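Local coordinates for Serine/threonine-protein kinase Tel1 (Chaetomium thermophilum, PDB 6SKY), which probably acts as a DNA damage sensor, using ATP to phosphorylate serine and threonine residues followed by glutamine and so activating checkpoint signalling, at residues H2460-M2465 with S2504-A2509; I2510-R2515 with S2551-P2556. All coordinates share one frame; numbering follows the deposited sequence.

Interaction 1 of 2, residues H2460-M2465 with S2504-A2509; sequences HPYHGM and SSIWPA
Aliphatic contacts form the middle of this interface, with Ile2506 as the hub. Its CG1 lies beside the backbone N (chi1 -44°) and CG2 anti to that N, so the two branches reach different partners. CD1, at the end of an extended chain, meets the CG atom of Pro2461 at 4.0 Å. CG2 takes the methyl end of Met2465, whose CE lies 3.5 Å away; the methionine chain bends at chi2 and chi3 to bring CE there, and it crosses the isoleucine at about a right angle. The contact joins helix 2461-2472, within the FAT region of the kinase, to the start of helix 2507-2522, which precedes the first strand of the kinase's antiparallel sheet. His2463 N and Met2465 N donate hydrogen bonds to His2460 O and Pro2461 O. Aromatic packing completes the interface. Tyr2462, with CG anti to the carbonyl carbon, brings CE1 within 3.7 Å of Ile2506 CG2, and its OH lies 4.1 Å from Ile2506 CD1, so the phenol end touches both branches. An alanine here would probably loosen the seating of Ile2506, since the ring and hydroxyl that lie against its CG2 and CD1 would be gone. Trp2507 (chi1 170°) holds its six-membered ring against Met2465 nearer its backbone: CE3 lies 3.4 Å from Met2465 CG, while Met2465 O sits in plane at the ring edge, 3.6 Å from CZ3. Leu2497 and Ala2494 of helix 2483-2497 pack against Met2465 and Trp2507, respectively.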
ATOM      1  N   HIS A2460      39.731   8.122 -25.992  1.00 36.55           N
ATOM      2  CA  HIS A2460      38.784   7.223 -26.647  1.00 36.55           C
ATOM      3  C   HIS A2460      38.530   7.744 -28.050  1.00 36.55           C
ATOM      4  O   HIS A2460      37.527   8.418 -28.300  1.00 36.55           O
ATOM      5  CB  HIS A2460      37.492   7.117 -25.842  1.00 36.55           C
ATOM      6  CG  HIS A2460      37.720   6.847 -24.391  1.00 36.55           C
ATOM      7  ND1 HIS A2460      37.672   5.582 -23.854  1.00 36.55           N
ATOM      8  CD2 HIS A2460      38.028   7.675 -23.370  1.00 36.55           C
ATOM      9  CE1 HIS A2460      37.930   5.645 -22.563  1.00 36.55           C
ATOM     10  NE2 HIS A2460      38.152   6.904 -22.244  1.00 36.55           N
ATOM     11  N   PRO A2461      39.421   7.445 -28.996  1.00 37.29           N
ATOM     12  CA  PRO A2461      39.317   8.083 -30.313  1.00 37.29           C
ATOM     13  C   PRO A2461      38.123   7.629 -31.128  1.00 37.29           C
ATOM     14  O   PRO A2461      37.541   8.438 -31.859  1.00 37.29           O
ATOM     15  CB  PRO A2461      40.645   7.707 -30.974  1.00 37.29           C
ATOM     16  CG  PRO A2461      41.090   6.512 -30.278  1.00 37.29           C
ATOM     17  CD  PRO A2461      40.638   6.635 -28.877  1.00 37.29           C
ATOM     18  N   TYR A2462      37.727   6.368 -31.024  1.00 39.53           N
ATOM     19  CA  TYR A2462      36.583   5.881 -31.780  1.00 39.53           C
ATOM     20  C   TYR A2462      35.255   6.340 -31.205  1.00 39.53           C
ATOM     21  O   TYR A2462      34.206   5.955 -31.726  1.00 39.53           O
ATOM     22  CB  TYR A2462      36.615   4.357 -31.853  1.00 39.53           C
ATOM     23  CG  TYR A2462      37.945   3.820 -32.292  1.00 39.53           C
ATOM     24  CD1 TYR A2462      38.456   4.119 -33.541  1.00 39.53           C
ATOM     25  CD2 TYR A2462      38.696   3.018 -31.457  1.00 39.53           C
ATOM     26  CE1 TYR A2462      39.668   3.637 -33.939  1.00 39.53           C
ATOM     27  CE2 TYR A2462      39.910   2.533 -31.849  1.00 39.53           C
ATOM     28  CZ  TYR A2462      40.390   2.844 -33.090  1.00 39.53           C
ATOM     29  OH  TYR A2462      41.608   2.351 -33.479  1.00 39.53           O
ATOM     30  N   HIS A2463      35.271   7.143 -30.146  1.00 39.68           N
ATOM     31  CA  HIS A2463      34.067   7.727 -29.588  1.00 39.68           C
ATOM     32  C   HIS A2463      34.001   9.233 -29.749  1.00 39.68           C
ATOM     33  O   HIS A2463      32.937   9.810 -29.517  1.00 39.68           O
ATOM     34  CB  HIS A2463      33.944   7.386 -28.098  1.00 39.68           C
ATOM     35  CG  HIS A2463      33.711   5.935 -27.828  1.00 39.68           C
ATOM     36  ND1 HIS A2463      34.728   5.007 -27.821  1.00 39.68           N
ATOM     37  CD2 HIS A2463      32.577   5.251 -27.561  1.00 39.68           C
ATOM     38  CE1 HIS A2463      34.229   3.814 -27.561  1.00 39.68           C
ATOM     39  NE2 HIS A2463      32.925   3.935 -27.400  1.00 39.68           N
ATOM     40  N   GLY A2464      35.090   9.886 -30.139  1.00 36.50           N
ATOM     41  CA  GLY A2464      35.066  11.324 -30.298  1.00 36.50           C
ATOM     42  C   GLY A2464      35.495  11.830 -31.658  1.00 36.50           C
ATOM     43  O   GLY A2464      35.134  12.942 -32.058  1.00 36.50           O
ATOM     44  N   MET A2465      36.253  11.034 -32.399  1.00 36.24           N
ATOM     45  CA  MET A2465      36.859  11.598 -33.589  1.00 36.24           C
ATOM     46  C   MET A2465      35.897  11.710 -34.753  1.00 36.24           C
ATOM     47  O   MET A2465      36.089  12.574 -35.608  1.00 36.24           O
ATOM     48  CB  MET A2465      38.092  10.801 -33.976  1.00 36.24           C
ATOM     49  CG  MET A2465      39.351  11.599 -33.749  1.00 36.24           C
ATOM     50  SD  MET A2465      40.672  10.680 -32.985  1.00 36.24           S
ATOM     51  CE  MET A2465      40.857   9.395 -34.189  1.00 36.24           C
ATOM     52  N   SER A2504      47.814   9.794 -33.849  1.00 58.56           N
ATOM     53  CA  SER A2504      48.398  10.342 -35.061  1.00 58.56           C
ATOM     54  C   SER A2504      48.301   9.402 -36.236  1.00 58.56           C
ATOM     55  O   SER A2504      48.408   9.860 -37.375  1.00 58.56           O
ATOM     56  CB  SER A2504      49.871  10.708 -34.844  1.00 58.56           C
ATOM     57  OG  SER A2504      49.998  11.987 -34.259  1.00 58.56           O
ATOM     58  N   SER A2505      48.124   8.110 -36.003  1.00 54.09           N
ATOM     59  CA  SER A2505      47.816   7.155 -37.048  1.00 54.09           C
ATOM     60  C   SER A2505      46.343   6.791 -37.078  1.00 54.09           C
ATOM     61  O   SER A2505      45.938   5.976 -37.911  1.00 54.09           O
ATOM     62  CB  SER A2505      48.653   5.891 -36.865  1.00 54.09           C
ATOM     63  OG  SER A2505      48.225   5.173 -35.721  1.00 54.09           O
ATOM     64  N   ILE A2506      45.538   7.357 -36.186  1.00 47.68           N
ATOM     65  CA  ILE A2506      44.110   7.096 -36.146  1.00 47.68           C
ATOM     66  C   ILE A2506      43.317   8.241 -36.753  1.00 47.68           C
ATOM     67  O   ILE A2506      42.286   8.014 -37.386  1.00 47.68           O
ATOM     68  CB  ILE A2506      43.641   6.811 -34.705  1.00 47.68           C
ATOM     69  CG1 ILE A2506      44.614   5.878 -33.999  1.00 47.68           C
ATOM     70  CG2 ILE A2506      42.273   6.186 -34.718  1.00 47.68           C
ATOM     71  CD1 ILE A2506      44.170   5.487 -32.624  1.00 47.68           C
ATOM     72  N   TRP A2507      43.770   9.466 -36.575  1.00 43.87           N
ATOM     73  CA  TRP A2507      43.025  10.592 -37.115  1.00 43.87           C
ATOM     74  C   TRP A2507      43.123  10.658 -38.637  1.00 43.87           C
ATOM     75  O   TRP A2507      42.108  10.912 -39.292  1.00 43.87           O
ATOM     76  CB  TRP A2507      43.486  11.906 -36.480  1.00 43.87           C
ATOM     77  CG  TRP A2507      42.940  13.110 -37.163  1.00 43.87           C
ATOM     78  CD1 TRP A2507      43.635  14.003 -37.893  1.00 43.87           C
ATOM     79  CD2 TRP A2507      41.577  13.542 -37.195  1.00 43.87           C
ATOM     80  NE1 TRP A2507      42.804  14.976 -38.378  1.00 43.87           N
ATOM     81  CE2 TRP A2507      41.530  14.711 -37.962  1.00 43.87           C
ATOM     82  CE3 TRP A2507      40.394  13.053 -36.651  1.00 43.87           C
ATOM     83  CZ2 TRP A2507      40.353  15.397 -38.196  1.00 43.87           C
ATOM     84  CZ3 TRP A2507      39.231  13.735 -36.885  1.00 43.87           C
ATOM     85  CH2 TRP A2507      39.215  14.893 -37.650  1.00 43.87           C
ATOM     86  N   PRO A2508      44.298  10.455 -39.250  1.00 46.05           N
ATOM     87  CA  PRO A2508      44.330  10.444 -40.720  1.00 46.05           C
ATOM     88  C   PRO A2508      43.527   9.316 -41.335  1.00 46.05           C
ATOM     89  O   PRO A2508      42.925   9.499 -42.402  1.00 46.05           O
ATOM     90  CB  PRO A2508      45.822  10.312 -41.026  1.00 46.05           C
ATOM     91  CG  PRO A2508      46.478  10.896 -39.865  1.00 46.05           C
ATOM     92  CD  PRO A2508      45.663  10.475 -38.704  1.00 46.05           C
ATOM     93  N   ALA A2509      43.498   8.149 -40.696  1.00 43.76           N
ATOM     94  CA  ALA A2509      42.684   7.055 -41.206  1.00 43.76           C
ATOM     95  C   ALA A2509      41.213   7.440 -41.236  1.00 43.76           C
ATOM     96  O   ALA A2509      40.532   7.256 -42.250  1.00 43.76           O
ATOM     97  CB  ALA A2509      42.899   5.809 -40.359  1.00 43.76           C
TER

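Interaction 2 of 2, residues I2510-R2515 with S2551-P2556; sequences IDQTSR and SNNPIP
Ile2555 carries the apolar half of this contact, and its side chain divides at CB to reach two points of helix 2507-2522, three residues apart. CG2, anti to the carbonyl carbon, comes no nearer to Ile2510 than 4.4 Å, from CG2 of Ile2555 to the backbone N. CG1 takes the crowded position between the backbone N and the carbonyl carbon (chi1 61°) and leads on to CD1. That methyl ends against Thr2513, meeting its CG2 at 3.4 Å, tip to tip, with the threonine CB 4.0 Å from the same CD1. Thr2513 presents CG2 because that methyl stands anti to the backbone N. Its OG1 lies beside the backbone N and is hydrogen-bonded to Ala2509 O, one turn back in the helix, which satisfies the hydroxyl near an apolar neighbour. In the fold, the segment leaving helix 2541-2552 runs extended across helix 2507-2522, and Ile2555 pairs through backbone hydrogen bonds with Ile2576, where the second strand of the kinase's antiparallel sheet begins. Asn2553, the first residue past the helix, covers the next part of the surface. Its CB lies 4.0 Å from Thr2513 OG1 as the two side chains slide past each other in opposite directions, and its amide end rests against the CB and CG of Gln2512. The glutamine chain bends at chi2 and carries its own end away. Within the helix, Ile2510 O accepts hydrogen bonds from both Ser2514 N, at 2.9 Å, and Ser2514 OG, the latter from above the carbonyl plane. Tyr2466 of helix 2461-2472 touches both Ile2555 and Ser2514.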
ATOM      1  N   ILE A2510      40.710   7.992 -40.133  1.00 40.81           N
ATOM      2  CA  ILE A2510      39.310   8.399 -40.064  1.00 40.81           C
ATOM      3  C   ILE A2510      39.033   9.519 -41.053  1.00 40.81           C
ATOM      4  O   ILE A2510      37.975   9.558 -41.688  1.00 40.81           O
ATOM      5  CB  ILE A2510      38.952   8.799 -38.622  1.00 40.81           C
ATOM      6  CG1 ILE A2510      38.853   7.553 -37.753  1.00 40.81           C
ATOM      7  CG2 ILE A2510      37.663   9.586 -38.577  1.00 40.81           C
ATOM      8  CD1 ILE A2510      38.401   7.832 -36.367  1.00 40.81           C
ATOM      9  N   ASP A2511      40.000  10.413 -41.242  1.00 42.94           N
ATOM     10  CA  ASP A2511      39.855  11.487 -42.216  1.00 42.94           C
ATOM     11  C   ASP A2511      39.636  10.936 -43.621  1.00 42.94           C
ATOM     12  O   ASP A2511      38.611  11.206 -44.265  1.00 42.94           O
ATOM     13  CB  ASP A2511      41.097  12.371 -42.165  1.00 42.94           C
ATOM     14  CG  ASP A2511      40.789  13.818 -42.420  1.00 42.94           C
ATOM     15  OD1 ASP A2511      39.598  14.163 -42.495  1.00 42.94           O
ATOM     16  OD2 ASP A2511      41.737  14.614 -42.546  1.00 42.94           O
ATOM     17  N   GLN A2512      40.593  10.144 -44.109  1.00 44.79           N
ATOM     18  CA  GLN A2512      40.516   9.652 -45.481  1.00 44.79           C
ATOM     19  C   GLN A2512      39.315   8.740 -45.675  1.00 44.79           C
ATOM     20  O   GLN A2512      38.613   8.817 -46.697  1.00 44.79           O
ATOM     21  CB  GLN A2512      41.798   8.910 -45.843  1.00 44.79           C
ATOM     22  CG  GLN A2512      43.069   9.672 -45.563  1.00 44.79           C
ATOM     23  CD  GLN A2512      43.164  10.951 -46.347  1.00 44.79           C
ATOM     24  OE1 GLN A2512      42.538  11.099 -47.393  1.00 44.79           O
ATOM     25  NE2 GLN A2512      43.946  11.892 -45.844  1.00 44.79           N
ATOM     26  N   THR A2513      39.058   7.873 -44.701  1.00 42.69           N
ATOM     27  CA  THR A2513      37.960   6.934 -44.821  1.00 42.69           C
ATOM     28  C   THR A2513      36.615   7.642 -44.841  1.00 42.69           C
ATOM     29  O   THR A2513      35.731   7.271 -45.617  1.00 42.69           O
ATOM     30  CB  THR A2513      38.033   5.935 -43.683  1.00 42.69           C
ATOM     31  OG1 THR A2513      39.200   5.127 -43.849  1.00 42.69           O
ATOM     32  CG2 THR A2513      36.827   5.064 -43.700  1.00 42.69           C
ATOM     33  N   SER A2514      36.431   8.662 -44.005  1.00 39.82           N
ATOM     34  CA  SER A2514      35.172   9.387 -44.031  1.00 39.82           C
ATOM     35  C   SER A2514      35.004  10.141 -45.338  1.00 39.82           C
ATOM     36  O   SER A2514      33.888  10.249 -45.854  1.00 39.82           O
ATOM     37  CB  SER A2514      35.098  10.335 -42.849  1.00 39.82           C
ATOM     38  OG  SER A2514      35.679   9.729 -41.718  1.00 39.82           O
ATOM     39  N   ARG A2515      36.101  10.658 -45.896  1.00 44.28           N
ATOM     40  CA  ARG A2515      35.996  11.326 -47.189  1.00 44.28           C
ATOM     41  C   ARG A2515      35.492  10.372 -48.262  1.00 44.28           C
ATOM     42  O   ARG A2515      34.593  10.713 -49.039  1.00 44.28           O
ATOM     43  CB  ARG A2515      37.338  11.925 -47.584  1.00 44.28           C
ATOM     44  CG  ARG A2515      37.754  13.061 -46.697  1.00 44.28           C
ATOM     45  CD  ARG A2515      38.905  13.832 -47.284  1.00 44.28           C
ATOM     46  NE  ARG A2515      39.210  15.003 -46.478  1.00 44.28           N
ATOM     47  CZ  ARG A2515      38.526  16.140 -46.534  1.00 44.28           C
ATOM     48  NH1 ARG A2515      38.867  17.160 -45.764  1.00 44.28           N
ATOM     49  NH2 ARG A2515      37.498  16.257 -47.360  1.00 44.28           N
ATOM     50  N   SER A2551      41.690   0.032 -48.419  1.00 60.02           N
ATOM     51  CA  SER A2551      42.792  -0.907 -48.231  1.00 60.02           C
ATOM     52  C   SER A2551      43.991  -0.227 -47.587  1.00 60.02           C
ATOM     53  O   SER A2551      44.662  -0.819 -46.737  1.00 60.02           O
ATOM     54  CB  SER A2551      43.186  -1.528 -49.566  1.00 60.02           C
ATOM     55  OG  SER A2551      43.440  -0.521 -50.524  1.00 60.02           O
ATOM     56  N   ASN A2552      44.275   1.017 -47.972  1.00 59.72           N
ATOM     57  CA  ASN A2552      45.455   1.698 -47.450  1.00 59.72           C
ATOM     58  C   ASN A2552      45.293   2.177 -46.013  1.00 59.72           C
ATOM     59  O   ASN A2552      46.302   2.410 -45.343  1.00 59.72           O
ATOM     60  CB  ASN A2552      45.815   2.891 -48.334  1.00 59.72           C
ATOM     61  CG  ASN A2552      45.933   2.520 -49.794  1.00 59.72           C
ATOM     62  OD1 ASN A2552      45.531   3.280 -50.670  1.00 59.72           O
ATOM     63  ND2 ASN A2552      46.480   1.341 -50.064  1.00 59.72           N
ATOM     64  N   ASN A2553      44.066   2.340 -45.531  1.00 56.37           N
ATOM     65  CA  ASN A2553      43.806   2.864 -44.187  1.00 56.37           C
ATOM     66  C   ASN A2553      42.962   1.887 -43.385  1.00 56.37           C
ATOM     67  O   ASN A2553      41.748   1.774 -43.637  1.00 56.37           O
ATOM     68  CB  ASN A2553      43.095   4.211 -44.267  1.00 56.37           C
ATOM     69  CG  ASN A2553      43.921   5.265 -44.945  1.00 56.37           C
ATOM     70  OD1 ASN A2553      43.509   5.837 -45.947  1.00 56.37           O
ATOM     71  ND2 ASN A2553      45.092   5.542 -44.395  1.00 56.37           N
ATOM     72  N   PRO A2554      43.521   1.186 -42.407  1.00 54.22           N
ATOM     73  CA  PRO A2554      42.713   0.240 -41.629  1.00 54.22           C
ATOM     74  C   PRO A2554      42.049   0.865 -40.411  1.00 54.22           C
ATOM     75  O   PRO A2554      42.714   1.484 -39.578  1.00 54.22           O
ATOM     76  CB  PRO A2554      43.735  -0.827 -41.224  1.00 54.22           C
ATOM     77  CG  PRO A2554      45.079  -0.142 -41.301  1.00 54.22           C
ATOM     78  CD  PRO A2554      44.920   1.199 -41.963  1.00 54.22           C
ATOM     79  N   ILE A2555      40.736   0.695 -40.301  1.00 45.53           N
ATOM     80  CA  ILE A2555      39.944   1.201 -39.180  1.00 45.53           C
ATOM     81  C   ILE A2555      38.939   0.137 -38.786  1.00 45.53           C
ATOM     82  O   ILE A2555      38.665  -0.791 -39.557  1.00 45.53           O
ATOM     83  CB  ILE A2555      39.201   2.496 -39.542  1.00 45.53           C
ATOM     84  CG1 ILE A2555      38.244   2.227 -40.695  1.00 45.53           C
ATOM     85  CG2 ILE A2555      40.164   3.585 -39.895  1.00 45.53           C
ATOM     86  CD1 ILE A2555      37.173   3.231 -40.813  1.00 45.53           C
ATOM     87  N   PRO A2556      38.367   0.241 -37.592  1.00 40.77           N
ATOM     88  CA  PRO A2556      37.234  -0.602 -37.263  1.00 40.77           C
ATOM     89  C   PRO A2556      36.045  -0.222 -38.120  1.00 40.77           C
ATOM     90  O   PRO A2556      35.980   0.907 -38.621  1.00 40.77           O
ATOM     91  CB  PRO A2556      36.982  -0.295 -35.783  1.00 40.77           C
ATOM     92  CG  PRO A2556      37.560   1.015 -35.580  1.00 40.77           C
ATOM     93  CD  PRO A2556      38.761   1.067 -36.443  1.00 40.77           C
TER

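From the N terminus, the chain enters helix 2461-2472, passes through helix 2483-2497 and returns at 2504-2509, where interaction 1 closes a loop of 38 residues. Helix 2507-2522 then runs straight into interaction 2, whose loop of 35 residues holds strand 2534-2536 and most of helix 2541-2552. The two loops follow in series, neither nesting nor crossing, and share helix 2507-2522. The centres of the two interactions lie about 10 Å apart, and packing joins them: Met2465 CE meets Ile2510 CD1 at 3.6 Å, Ala2509 CB meets Ile2555 CG2 at 3.6 Å, and Tyr2462 CE1 meets Pro2556 CD at 3.7 Å. Together they tie helix 2461-2472 to the segment that follows helix 2541-2552 and leads toward strand 2576-2585.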